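PDB 5VTL: Tb427.07.360- putative uncharacterized metacyclic invariant surface protein from Trypanosoma brucei from Trypanosoma brucei, which is of unknown function but is probably an invariant surface protein of the metacyclic parasite, with an extended helical architecture. Local coordinates for residues 139-144 with 172-177; 26-31 with 89-94; 146-151 with 161-166; 95-100 with 168-173. All coordinates share one frame; numbering follows the deposited sequence.

Overall arrangement
The chain is almost entirely helical and forms one elongated bundle. Helix 157-209 is the common element of interactions 1, 3 and 4. It packs on helix 141-154 in interactions 1 and 3, and on helix 63-102 in interaction 4. Interaction 2 joins helix 4-58 to helix 63-102. Along the chain, both segments of interaction 2 precede those of interactions 1 and 3. Interaction 4 starts right after 89-94 and ends on the same part of helix 157-209 as interaction 1. These two share Ala172 and Glu173, with centres about 8 Å apart. Interactions 2 and 3 are the most distant pair, centres about 25 Å apart. Leu177 packs against Leu27, linking interactions 1 and 2.

Interaction 1 of 4, residues 139-144 with 172-177; sequences VNSWVL and AEYDQL
The ring of Tyr174 meets Ser141 at its edge, where OG of Ser141 lies 3.6 Å from CD1 of Tyr174, near the ring plane. On one face sits CD2 of Leu177, 4.0 Å above the ring plane and shifted toward the rim. At the phenol end a water lies in the ring plane, 2.8 Å from OH of Tyr174. The same water donates to the carbonyl O of Val139 at 2.7 Å, so it bridges the two segments. CE1 of Tyr174 also touches CA of Asn140, and CD1 of Leu144 reaches CB of Tyr174. With OG of Ser141 anti to the carbonyl carbon (chi1 -61°), it reaches the ring edge and comes 3.0 Å from OD1 of Asp175. Asn140 stands at the N-cap of helix 141-154. OD1 of Asn140 accepts from N of Val143 at 2.9 Å. The bond is nearly straight (167°), and the donor lies almost in line with the amide C=O. N of Ser141 is bonded in addition to a carboxylate oxygen of Glu178. Ile20 and Leu27 of helix 4-58 touch Tyr174 as well. This is a capped helix start docked by a tyrosine onto a long helix of the bundle.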
loop_
_atom_site.group_PDB
_atom_site.type_symbol
_atom_site.label_atom_id
_atom_site.label_comp_id
_atom_site.label_asym_id
_atom_site.label_seq_id
_atom_site.Cartn_x
_atom_site.Cartn_y
_atom_site.Cartn_z
ATOM N N VAL A 139 -9.522 -5.877 0.446
ATOM C CA VAL A 139 -8.610 -6.686 1.244
ATOM C C VAL A 139 -7.328 -5.910 1.603
ATOM O O VAL A 139 -6.854 -5.077 0.836
ATOM C CB VAL A 139 -8.270 -8.013 0.498
ATOM C CG1 VAL A 139 -7.505 -7.744 -0.773
ATOM C CG2 VAL A 139 -7.507 -8.982 1.395
ATOM N N ASN A 140 -6.800 -6.175 2.791
ATOM C CA ASN A 140 -5.550 -5.585 3.237
ATOM C C ASN A 140 -5.034 -6.469 4.356
ATOM O O ASN A 140 -5.634 -7.503 4.636
ATOM C CB ASN A 140 -5.739 -4.121 3.670
ATOM C CG ASN A 140 -6.807 -3.937 4.741
ATOM O OD1 ASN A 140 -7.100 -4.846 5.526
ATOM N ND2 ASN A 140 -7.385 -2.757 4.784
ATOM N N SER A 141 -3.952 -6.080 5.016
ATOM C CA SER A 141 -3.404 -6.947 6.045
ATOM C C SER A 141 -4.391 -7.139 7.178
ATOM O O SER A 141 -4.433 -8.217 7.776
ATOM C CB SER A 141 -2.087 -6.414 6.607
ATOM O OG SER A 141 -1.085 -6.297 5.633
ATOM N N TRP A 142 -5.190 -6.109 7.472
ATOM C CA TRP A 142 -6.147 -6.195 8.591
ATOM C C TRP A 142 -7.189 -7.280 8.286
ATOM O O TRP A 142 -7.479 -8.132 9.122
ATOM C CB TRP A 142 -6.805 -4.830 8.895
ATOM C CG TRP A 142 -7.813 -4.882 10.025
ATOM C CD1 TRP A 142 -7.567 -4.705 11.373
ATOM C CD2 TRP A 142 -9.224 -5.130 9.910
ATOM N NE1 TRP A 142 -8.737 -4.822 12.082
ATOM C CE2 TRP A 142 -9.765 -5.085 11.213
ATOM C CE3 TRP A 142 -10.084 -5.384 8.833
ATOM C CZ2 TRP A 142 -11.108 -5.297 11.463
ATOM C CZ3 TRP A 142 -11.411 -5.589 9.090
ATOM C CH2 TRP A 142 -11.910 -5.544 10.402
ATOM N N VAL A 143 -7.733 -7.270 7.067
ATOM C CA VAL A 143 -8.675 -8.302 6.648
ATOM C C VAL A 143 -8.054 -9.706 6.702
ATOM O O VAL A 143 -8.702 -10.654 7.119
ATOM C CB VAL A 143 -9.194 -8.029 5.211
ATOM C CG1 VAL A 143 -10.067 -9.193 4.690
ATOM C CG2 VAL A 143 -9.967 -6.705 5.172
ATOM N N LEU A 144 -6.805 -9.853 6.275
ATOM C CA LEU A 144 -6.170 -11.172 6.335
ATOM C C LEU A 144 -5.984 -11.632 7.782
ATOM O O LEU A 144 -6.111 -12.813 8.081
ATOM C CB LEU A 144 -4.817 -11.185 5.610
ATOM C CG LEU A 144 -4.830 -10.917 4.101
ATOM C CD1 LEU A 144 -3.410 -10.865 3.598
ATOM C CD2 LEU A 144 -5.606 -11.956 3.353
ATOM N N ALA A 172 3.176 -11.863 5.816
ATOM C CA ALA A 172 4.447 -11.152 5.879
ATOM C C ALA A 172 4.689 -10.378 4.585
ATOM O O ALA A 172 5.106 -9.228 4.630
ATOM C CB ALA A 172 5.584 -12.115 6.155
ATOM N N GLU A 173 4.398 -10.978 3.436
ATOM C CA GLU A 173 4.601 -10.292 2.166
ATOM C C GLU A 173 3.651 -9.111 2.031
ATOM O O GLU A 173 4.032 -8.048 1.530
ATOM C CB GLU A 173 4.364 -11.224 0.978
ATOM C CG GLU A 173 5.440 -12.254 0.722
ATOM C CD GLU A 173 6.761 -11.655 0.294
ATOM O OE1 GLU A 173 6.823 -10.938 -0.728
ATOM O OE2 GLU A 173 7.746 -11.925 0.992
ATOM N N TYR A 174 2.404 -9.290 2.465
ATOM C CA TYR A 174 1.443 -8.217 2.340
ATOM C C TYR A 174 1.839 -7.098 3.302
ATOM O O TYR A 174 1.738 -5.915 2.968
ATOM C CB TYR A 174 -0.010 -8.700 2.556
ATOM C CG TYR A 174 -0.946 -7.929 1.638
ATOM C CD1 TYR A 174 -1.490 -6.715 2.035
ATOM C CD2 TYR A 174 -1.237 -8.385 0.365
ATOM C CE1 TYR A 174 -2.315 -6.000 1.205
ATOM C CE2 TYR A 174 -2.059 -7.676 -0.481
ATOM C CZ TYR A 174 -2.594 -6.481 -0.061
ATOM O OH TYR A 174 -3.385 -5.751 -0.894
ATOM N N ASP A 175 2.343 -7.453 4.472
ATOM C CA ASP A 175 2.841 -6.437 5.384
ATOM C C ASP A 175 3.977 -5.629 4.731
ATOM O O ASP A 175 4.054 -4.407 4.876
ATOM C CB ASP A 175 3.357 -7.048 6.683
ATOM C CG ASP A 175 2.264 -7.353 7.693
ATOM O OD1 ASP A 175 1.127 -6.818 7.608
ATOM O OD2 ASP A 175 2.566 -8.156 8.593
ATOM N N GLN A 176 4.882 -6.316 4.041
ATOM C CA GLN A 176 6.009 -5.647 3.395
ATOM C C GLN A 176 5.517 -4.718 2.305
ATOM O O GLN A 176 6.030 -3.617 2.124
ATOM C CB GLN A 176 6.971 -6.671 2.812
ATOM C CG GLN A 176 7.752 -7.378 3.849
ATOM C CD GLN A 176 9.092 -6.737 4.064
ATOM O OE1 GLN A 176 9.227 -5.515 3.983
ATOM N NE2 GLN A 176 10.107 -7.554 4.327
ATOM N N LEU A 177 4.496 -5.174 1.593
ATOM C CA LEU A 177 3.868 -4.374 0.556
ATOM C C LEU A 177 3.284 -3.092 1.145
ATOM O O LEU A 177 3.541 -2.007 0.648
ATOM C CB LEU A 177 2.782 -5.199 -0.155
ATOM C CG LEU A 177 1.938 -4.475 -1.214
ATOM C CD1 LEU A 177 2.801 -3.770 -2.248
ATOM C CD2 LEU A 177 0.995 -5.481 -1.897
HETATM O O HOH W 1 -4.710 -3.523 0.119
#

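Interaction 2 of 4, residues 26-31 with 89-94; sequences VLKALA and DVEQYA
Lys28 and Val90 mark the closest backbone approach, 6.4 Å between their CA atoms, where segments 26-31 and 89-94 run almost antiparallel at 173° with axes 9.8 Å apart. The side chains of this contact are small or aliphatic where they meet. CG1 of Val90 lies against CA of Lys28 at 4.0 Å and also touches CG of the same lysine. With CG1 of Val90 anti to the backbone N (chi1 168°), that branch faces Lys28, and CG2 of Val90 is left to meet CB of Ala31 at 3.9 Å. One valine therefore contacts two successive turns of helix 4-58. The lysine begins as a hydrocarbon arm. CG of Lys28 presses on CB of Ala94 at 3.5 Å, a tight carbon pair, and CD of Lys28 follows at 3.6 Å from the same methyl. The chain then bends at chi3 (60°), which places CE, and CE passes near CG of Glu91. The ammonium NZ of Lys28 donates to a water at 2.7 Å. That water in turn donates to the carbonyl O of Glu91 at 2.6 Å. The opposite charges, NZ of Lys28 and OE2 of Glu91, are not in contact and may attract only weakly. Helix 157-209 packs alongside: Ala180 touches Val90, and Leu177 touches Leu27. Chemically the contact is mostly apolar, with no direct hydrogen bond across it. Its polar link is the water bridge from the lysine tip, at the outer margin, while Val90, Ala31 and Ala94 are buried.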
loop_
_atom_site.group_PDB
_atom_site.type_symbol
_atom_site.label_atom_id
_atom_site.label_comp_id
_atom_site.label_asym_id
_atom_site.label_seq_id
_atom_site.Cartn_x
_atom_site.Cartn_y
_atom_site.Cartn_z
ATOM N N VAL A 26 -4.202 -1.560 -6.893
ATOM C CA VAL A 26 -4.491 -0.243 -6.362
ATOM C C VAL A 26 -3.263 0.305 -5.636
ATOM O O VAL A 26 -2.956 1.492 -5.731
ATOM C CB VAL A 26 -5.711 -0.281 -5.425
ATOM C CG1 VAL A 26 -5.935 1.086 -4.728
ATOM C CG2 VAL A 26 -6.950 -0.696 -6.219
ATOM N N LEU A 27 -2.567 -0.559 -4.918
ATOM C CA LEU A 27 -1.400 -0.131 -4.157
ATOM C C LEU A 27 -0.261 0.272 -5.067
ATOM O O LEU A 27 0.423 1.262 -4.820
ATOM C CB LEU A 27 -0.943 -1.247 -3.231
ATOM C CG LEU A 27 -1.874 -1.589 -2.076
ATOM C CD1 LEU A 27 -1.263 -2.651 -1.162
ATOM C CD2 LEU A 27 -2.213 -0.352 -1.254
ATOM N N LYS A 28 -0.053 -0.507 -6.120
ATOM C CA LYS A 28 0.992 -0.190 -7.095
ATOM C C LYS A 28 0.726 1.177 -7.723
ATOM O O LYS A 28 1.643 1.996 -7.906
ATOM C CB LYS A 28 1.046 -1.254 -8.183
ATOM C CG LYS A 28 1.607 -2.603 -7.750
ATOM C CD LYS A 28 1.710 -3.552 -8.951
ATOM C CE LYS A 28 2.626 -2.982 -10.021
ATOM N NZ LYS A 28 3.265 -4.044 -10.855
ATOM N N ALA A 29 -0.532 1.439 -8.052
ATOM C CA ALA A 29 -0.892 2.720 -8.648
ATOM C C ALA A 29 -0.697 3.882 -7.673
ATOM O O ALA A 29 -0.267 4.948 -8.098
ATOM C CB ALA A 29 -2.308 2.697 -9.155
ATOM N N LEU A 30 -1.032 3.683 -6.395
ATOM C CA LEU A 30 -0.830 4.703 -5.366
ATOM C C LEU A 30 0.648 5.046 -5.308
ATOM O O LEU A 30 1.021 6.204 -5.332
ATOM C CB LEU A 30 -1.275 4.203 -3.981
ATOM C CG LEU A 30 -2.764 4.250 -3.643
ATOM C CD1 LEU A 30 -3.058 3.561 -2.308
ATOM C CD2 LEU A 30 -3.245 5.684 -3.601
ATOM N N ALA A 31 1.490 4.025 -5.239
ATOM C CA ALA A 31 2.927 4.249 -5.130
ATOM C C ALA A 31 3.495 4.935 -6.355
ATOM O O ALA A 31 4.343 5.798 -6.226
ATOM C CB ALA A 31 3.652 2.942 -4.868
ATOM N N ASP A 89 10.411 -1.520 -4.360
ATOM C CA ASP A 89 9.978 -2.467 -3.332
ATOM C C ASP A 89 8.509 -2.897 -3.501
ATOM O O ASP A 89 8.193 -4.089 -3.433
ATOM C CB ASP A 89 10.168 -1.884 -1.934
ATOM C CG ASP A 89 11.639 -1.664 -1.581
ATOM O OD1 ASP A 89 12.520 -2.152 -2.332
ATOM O OD2 ASP A 89 11.898 -1.014 -0.542
ATOM N N VAL A 90 7.618 -1.934 -3.704
ATOM C CA VAL A 90 6.193 -2.213 -3.906
ATOM C C VAL A 90 6.006 -3.203 -5.054
ATOM O O VAL A 90 5.196 -4.142 -4.988
ATOM C CB VAL A 90 5.412 -0.903 -4.202
ATOM C CG1 VAL A 90 4.004 -1.176 -4.706
ATOM C CG2 VAL A 90 5.345 -0.021 -2.947
ATOM N N GLU A 91 6.762 -2.987 -6.115
ATOM C CA GLU A 91 6.583 -3.773 -7.317
ATOM C C GLU A 91 6.964 -5.231 -7.057
ATOM O O GLU A 91 6.344 -6.160 -7.573
ATOM C CB GLU A 91 7.431 -3.170 -8.427
ATOM C CG GLU A 91 6.732 -2.008 -9.130
ATOM C CD GLU A 91 7.656 -1.210 -10.025
ATOM O OE1 GLU A 91 8.873 -1.492 -10.006
ATOM O OE2 GLU A 91 7.163 -0.297 -10.740
ATOM N N GLN A 92 7.988 -5.420 -6.240
ATOM C CA GLN A 92 8.461 -6.746 -5.885
ATOM C C GLN A 92 7.413 -7.406 -5.016
ATOM O O GLN A 92 6.960 -8.497 -5.319
ATOM C CB GLN A 92 9.792 -6.610 -5.164
ATOM C CG GLN A 92 10.257 -7.753 -4.310
ATOM C CD GLN A 92 11.432 -7.324 -3.433
ATOM O OE1 GLN A 92 12.012 -6.246 -3.637
ATOM N NE2 GLN A 92 11.773 -8.149 -2.444
ATOM N N TYR A 93 6.983 -6.728 -3.957
ATOM C CA TYR A 93 6.006 -7.334 -3.066
ATOM C C TYR A 93 4.647 -7.521 -3.719
ATOM O O TYR A 93 3.936 -8.472 -3.391
ATOM C CB TYR A 93 5.894 -6.515 -1.774
ATOM C CG TYR A 93 7.202 -6.473 -1.033
ATOM C CD1 TYR A 93 7.892 -7.651 -0.707
ATOM C CD2 TYR A 93 7.769 -5.270 -0.683
ATOM C CE1 TYR A 93 9.111 -7.604 -0.028
ATOM C CE2 TYR A 93 8.987 -5.211 -0.004
ATOM C CZ TYR A 93 9.654 -6.378 0.312
ATOM O OH TYR A 93 10.862 -6.298 0.980
ATOM N N ALA A 94 4.267 -6.606 -4.606
ATOM C CA ALA A 94 3.014 -6.734 -5.343
ATOM C C ALA A 94 3.043 -7.882 -6.348
ATOM O O ALA A 94 1.978 -8.385 -6.735
ATOM C CB ALA A 94 2.655 -5.429 -6.047
HETATM O O HOH W 2 4.489 -5.938 -9.444
#

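Interaction 3 of 4, residues 146-151 with 161-166; sequences KAVEFG and KILTDG
Leu163 reaches from helix 157-209 to Val148 and Gly151 of helix 141-154. Its CB is directed toward the other helix. CG of Leu163 is anti to the backbone N (chi1 179°), and it comes to 4.4 Å from CG2 of Val148. At the tip, CD2 does most of the touching. CD2 of Leu163 lies 3.7 Å from CA of Gly151 and 3.8 Å from the carbonyl O of Val148. Gly151 has no side chain in the way, and this lets the methyl settle directly on the backbone. Phe13 of helix 4-58 also touches Leu163. Val148 has a second neighbour. CG1 of Val148 sits 3.8 Å from OG1 of Thr164, and the two side chains cross at about a right angle. OG1 of Thr164 has its hydrogen bond with the carbonyl O of Cys160, one turn earlier; toward Val148 it makes only a van der Waals contact. The two short helix segments are nearly antiparallel, at 161°, with axes 9.5 Å apart. Just beyond this contact the disulfide between Cys152 and Cys160 joins the two helices where the chain turns back. No hydrogen bond or salt bridge crosses between the segments. The contact therefore depends on van der Waals packing, of a leucine methyl on glycine and backbone carbonyl and of Val148 against Leu163 and Thr164, with the covalent link close by.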
loop_
_atom_site.group_PDB
_atom_site.type_symbol
_atom_site.label_atom_id
_atom_site.label_comp_id
_atom_site.label_asym_id
_atom_site.label_seq_id
_atom_site.Cartn_x
_atom_site.Cartn_y
_atom_site.Cartn_z
ATOM N N LYS A 146 -7.996 -10.753 10.352
ATOM C CA LYS A 146 -9.322 -11.159 10.818
ATOM C C LYS A 146 -9.732 -12.521 10.268
ATOM O O LYS A 146 -10.388 -13.300 10.943
ATOM C CB LYS A 146 -10.362 -10.110 10.417
ATOM C CG LYS A 146 -10.180 -8.776 11.105
ATOM C CD LYS A 146 -10.377 -8.909 12.628
ATOM C CE LYS A 146 -9.315 -8.215 13.426
ATOM N NZ LYS A 146 -9.719 -8.176 14.871
ATOM N N ALA A 147 -9.352 -12.795 9.030
ATOM C CA ALA A 147 -9.666 -14.071 8.394
ATOM C C ALA A 147 -9.058 -15.248 9.163
ATOM O O ALA A 147 -9.727 -16.251 9.455
ATOM C CB ALA A 147 -9.191 -14.052 6.960
ATOM N N VAL A 148 -7.784 -15.113 9.515
ATOM C CA VAL A 148 -7.111 -16.156 10.271
ATOM C C VAL A 148 -7.773 -16.254 11.643
ATOM O O VAL A 148 -8.047 -17.347 12.146
ATOM C CB VAL A 148 -5.609 -15.838 10.382
ATOM C CG1 VAL A 148 -4.937 -16.752 11.399
ATOM C CG2 VAL A 148 -4.944 -15.948 8.987
ATOM N N GLU A 149 -8.045 -15.102 12.247
ATOM C CA GLU A 149 -8.668 -15.094 13.576
ATOM C C GLU A 149 -10.000 -15.826 13.579
ATOM O O GLU A 149 -10.286 -16.588 14.502
ATOM C CB GLU A 149 -8.836 -13.672 14.100
ATOM C CG GLU A 149 -7.536 -13.073 14.563
ATOM C CD GLU A 149 -7.648 -11.617 14.923
ATOM O OE1 GLU A 149 -8.747 -11.026 14.770
ATOM O OE2 GLU A 149 -6.624 -11.069 15.350
ATOM N N PHE A 150 -10.814 -15.614 12.549
ATOM C CA PHE A 150 -12.141 -16.223 12.523
ATOM C C PHE A 150 -11.999 -17.709 12.320
ATOM O O PHE A 150 -12.730 -18.507 12.918
ATOM C CB PHE A 150 -13.007 -15.623 11.406
ATOM C CG PHE A 150 -13.628 -14.292 11.733
ATOM C CD1 PHE A 150 -14.310 -14.074 12.931
ATOM C CD2 PHE A 150 -13.542 -13.256 10.831
ATOM C CE1 PHE A 150 -14.899 -12.857 13.197
ATOM C CE2 PHE A 150 -14.138 -12.027 11.099
ATOM C CZ PHE A 150 -14.811 -11.826 12.273
ATOM N N GLY A 151 -11.052 -18.105 11.459
ATOM C CA GLY A 151 -10.824 -19.514 11.243
ATOM C C GLY A 151 -10.439 -20.192 12.550
ATOM O O GLY A 151 -10.907 -21.271 12.876
ATOM N N LYS A 161 -4.081 -24.330 13.359
ATOM C CA LYS A 161 -2.626 -24.418 13.239
ATOM C C LYS A 161 -2.195 -24.383 11.794
ATOM O O LYS A 161 -1.258 -23.673 11.428
ATOM C CB LYS A 161 -2.113 -25.693 13.878
ATOM C CG LYS A 161 -0.638 -25.917 13.727
ATOM C CD LYS A 161 -0.254 -27.153 14.558
ATOM C CE LYS A 161 1.185 -27.539 14.360
ATOM N NZ LYS A 161 1.528 -28.667 15.272
ATOM N N ILE A 162 -2.897 -25.141 10.967
ATOM C CA ILE A 162 -2.568 -25.205 9.548
ATOM C C ILE A 162 -2.810 -23.846 8.913
ATOM O O ILE A 162 -2.040 -23.384 8.075
ATOM C CB ILE A 162 -3.403 -26.266 8.839
ATOM C CG1 ILE A 162 -2.955 -27.661 9.269
ATOM C CG2 ILE A 162 -3.268 -26.125 7.328
ATOM C CD1 ILE A 162 -3.877 -28.746 8.834
ATOM N N LEU A 163 -3.880 -23.191 9.337
ATOM C CA LEU A 163 -4.246 -21.908 8.783
ATOM C C LEU A 163 -3.223 -20.850 9.183
ATOM O O LEU A 163 -2.776 -20.058 8.352
ATOM C CB LEU A 163 -5.616 -21.536 9.305
ATOM C CG LEU A 163 -6.187 -20.214 8.874
ATOM C CD1 LEU A 163 -6.365 -20.225 7.370
ATOM C CD2 LEU A 163 -7.505 -20.079 9.598
ATOM N N THR A 164 -2.825 -20.866 10.452
ATOM C CA THR A 164 -1.890 -19.868 10.973
ATOM C C THR A 164 -0.497 -20.053 10.366
ATOM O O THR A 164 0.046 -19.127 9.755
ATOM C CB THR A 164 -1.808 -19.948 12.505
ATOM O OG1 THR A 164 -3.111 -19.714 13.045
ATOM C CG2 THR A 164 -0.825 -18.926 13.063
ATOM N N ASP A 165 0.060 -21.251 10.515
ATOM C CA ASP A 165 1.384 -21.571 9.968
ATOM C C ASP A 165 1.402 -21.263 8.470
ATOM O O ASP A 165 2.339 -20.665 7.950
ATOM C CB ASP A 165 1.728 -23.058 10.153
ATOM C CG ASP A 165 1.986 -23.462 11.604
ATOM O OD1 ASP A 165 2.048 -22.607 12.512
ATOM O OD2 ASP A 165 2.135 -24.684 11.820
ATOM N N GLY A 166 0.341 -21.669 7.790
ATOM C CA GLY A 166 0.263 -21.580 6.347
ATOM C C GLY A 166 0.069 -20.176 5.792
ATOM O O GLY A 166 0.461 -19.904 4.656
#

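Interaction 4 of 4, residues 95-100 with 168-173; sequences ANAPLL and ADLRAE
Ala97 and Leu100 pack against Leu170 and Glu173 in an antiparallel helix pair of the extended bundle, between helix 63-102 and helix 157-209. The segment axes come within 9.1 Å, at an angle of 154°. CD1 of Leu170 lies 3.7 Å from the carbonyl O of Ala97 and 4.1 Å from CB of Ala97. The same methyl also touches CB of Leu100. In return, CD1 of Leu100 rests on the backbone of the other helix, 3.9 Å from N of Leu170. CD1 of Leu100 also meets CG of Glu173 at 3.8 Å, where the two side chains cross at about a right angle. The glutamate is thus flanked by a hydrocarbon group before it reaches its polar partner. Its chain is bent at chi2 (-66°), which places CD. OE1 of Glu173 then accepts from ND2 of Asn96 at 2.9 Å, with an N-H...O angle of 154°. The acceptor lies in the amide plane of Asn96, but the amide meets OE1 from above the carboxylate plane. Tyr93, one turn before Ala97, packs on Glu173 too. Segment 95-100 is kinked at Pro98, whose N makes no bond to the turn before. Leu17 of helix 4-58 touches Leu170, so a third helix backs the contact. Apolar packing of Ala97, Leu100 and Leu170 is thus joined by one hydrogen bond from the Asn96 amide to the Glu173 carboxylate. A neutral amide donor would be expected to stabilise that carboxylate, though less than a cationic partner.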
loop_
_atom_site.group_PDB
_atom_site.type_symbol
_atom_site.label_atom_id
_atom_site.label_comp_id
_atom_site.label_asym_id
_atom_site.label_seq_id
_atom_site.Cartn_x
_atom_site.Cartn_y
_atom_site.Cartn_z
ATOM N N ALA A 95 4.237 -8.287 -6.792
ATOM C CA ALA A 95 4.339 -9.479 -7.637
ATOM C C ALA A 95 4.319 -10.764 -6.810
ATOM O O ALA A 95 3.767 -11.770 -7.236
ATOM C CB ALA A 95 5.584 -9.437 -8.479
ATOM N N ASN A 96 4.923 -10.716 -5.628
ATOM C CA ASN A 96 5.017 -11.877 -4.747
ATOM C C ASN A 96 3.696 -12.294 -4.119
ATOM O O ASN A 96 3.295 -13.458 -4.188
ATOM C CB ASN A 96 6.009 -11.596 -3.622
ATOM C CG ASN A 96 7.436 -11.479 -4.115
ATOM O OD1 ASN A 96 7.697 -11.628 -5.318
ATOM N ND2 ASN A 96 8.378 -11.181 -3.193
ATOM N N ALA A 97 3.018 -11.349 -3.477
ATOM C CA ALA A 97 1.812 -11.692 -2.719
ATOM C C ALA A 97 0.717 -12.411 -3.529
ATOM O O ALA A 97 0.166 -13.408 -3.046
ATOM C CB ALA A 97 1.248 -10.458 -1.995
ATOM N N PRO A 98 0.388 -11.935 -4.747
ATOM C CA PRO A 98 -0.655 -12.676 -5.473
ATOM C C PRO A 98 -0.293 -14.120 -5.788
ATOM O O PRO A 98 -1.213 -14.946 -5.886
ATOM C CB PRO A 98 -0.826 -11.882 -6.768
ATOM C CG PRO A 98 -0.422 -10.475 -6.379
ATOM C CD PRO A 98 0.733 -10.676 -5.444
ATOM N N LEU A 99 0.990 -14.438 -5.944
ATOM C CA LEU A 99 1.365 -15.829 -6.238
ATOM C C LEU A 99 0.986 -16.729 -5.061
ATOM O O LEU A 99 0.434 -17.820 -5.240
ATOM C CB LEU A 99 2.875 -15.970 -6.551
ATOM C CG LEU A 99 3.239 -17.382 -7.046
ATOM C CD1 LEU A 99 2.600 -17.679 -8.423
ATOM C CD2 LEU A 99 4.732 -17.604 -7.102
ATOM N N LEU A 100 1.287 -16.248 -3.861
ATOM C CA LEU A 100 0.996 -16.956 -2.627
ATOM C C LEU A 100 -0.500 -17.065 -2.372
ATOM O O LEU A 100 -0.989 -18.122 -1.963
ATOM C CB LEU A 100 1.680 -16.276 -1.443
ATOM C CG LEU A 100 3.224 -16.166 -1.529
ATOM C CD1 LEU A 100 3.831 -15.503 -0.301
ATOM C CD2 LEU A 100 3.833 -17.532 -1.713
ATOM N N ALA A 168 1.359 -17.390 7.188
ATOM C CA ALA A 168 2.370 -16.495 7.737
ATOM C C ALA A 168 3.172 -15.793 6.628
ATOM O O ALA A 168 3.458 -14.604 6.720
ATOM C CB ALA A 168 3.292 -17.262 8.653
ATOM N N ASP A 169 3.513 -16.538 5.581
ATOM C CA ASP A 169 4.344 -16.010 4.490
ATOM C C ASP A 169 3.581 -14.928 3.732
ATOM O O ASP A 169 4.086 -13.827 3.542
ATOM C CB ASP A 169 4.738 -17.133 3.544
ATOM C CG ASP A 169 5.970 -17.903 4.011
ATOM O OD1 ASP A 169 6.373 -17.757 5.188
ATOM O OD2 ASP A 169 6.535 -18.672 3.195
ATOM N N LEU A 170 2.360 -15.248 3.308
ATOM C CA LEU A 170 1.517 -14.272 2.614
ATOM C C LEU A 170 1.335 -13.011 3.439
ATOM O O LEU A 170 1.444 -11.879 2.922
ATOM C CB LEU A 170 0.149 -14.867 2.318
ATOM C CG LEU A 170 -0.908 -13.903 1.800
ATOM C CD1 LEU A 170 -0.419 -13.133 0.573
ATOM C CD2 LEU A 170 -2.162 -14.710 1.464
ATOM N N ARG A 171 1.042 -13.204 4.718
ATOM C CA ARG A 171 0.778 -12.067 5.589
ATOM C C ARG A 171 2.015 -11.215 5.791
ATOM O O ARG A 171 1.921 -9.987 5.859
ATOM C CB ARG A 171 0.180 -12.551 6.901
ATOM C CG ARG A 171 -1.233 -13.089 6.655
ATOM C CD ARG A 171 -1.935 -13.461 7.925
ATOM N NE ARG A 171 -1.903 -12.343 8.849
ATOM C CZ ARG A 171 -1.883 -12.449 10.173
ATOM N NH1 ARG A 171 -1.883 -13.641 10.754
ATOM N NH2 ARG A 171 -1.851 -11.347 10.914
ATOM N N ALA A 172 3.176 -11.863 5.816
ATOM C CA ALA A 172 4.447 -11.152 5.879
ATOM C C ALA A 172 4.689 -10.378 4.585
ATOM O O ALA A 172 5.106 -9.228 4.630
ATOM C CB ALA A 172 5.584 -12.115 6.155
ATOM N N GLU A 173 4.398 -10.978 3.436
ATOM C CA GLU A 173 4.601 -10.292 2.166
ATOM C C GLU A 173 3.651 -9.111 2.031
ATOM O O GLU A 173 4.032 -8.048 1.530
ATOM C CB GLU A 173 4.364 -11.224 0.978
ATOM C CG GLU A 173 5.440 -12.254 0.722
ATOM C CD GLU A 173 6.761 -11.655 0.294
ATOM O OE1 GLU A 173 6.823 -10.938 -0.728
ATOM O OE2 GLU A 173 7.746 -11.925 0.992
#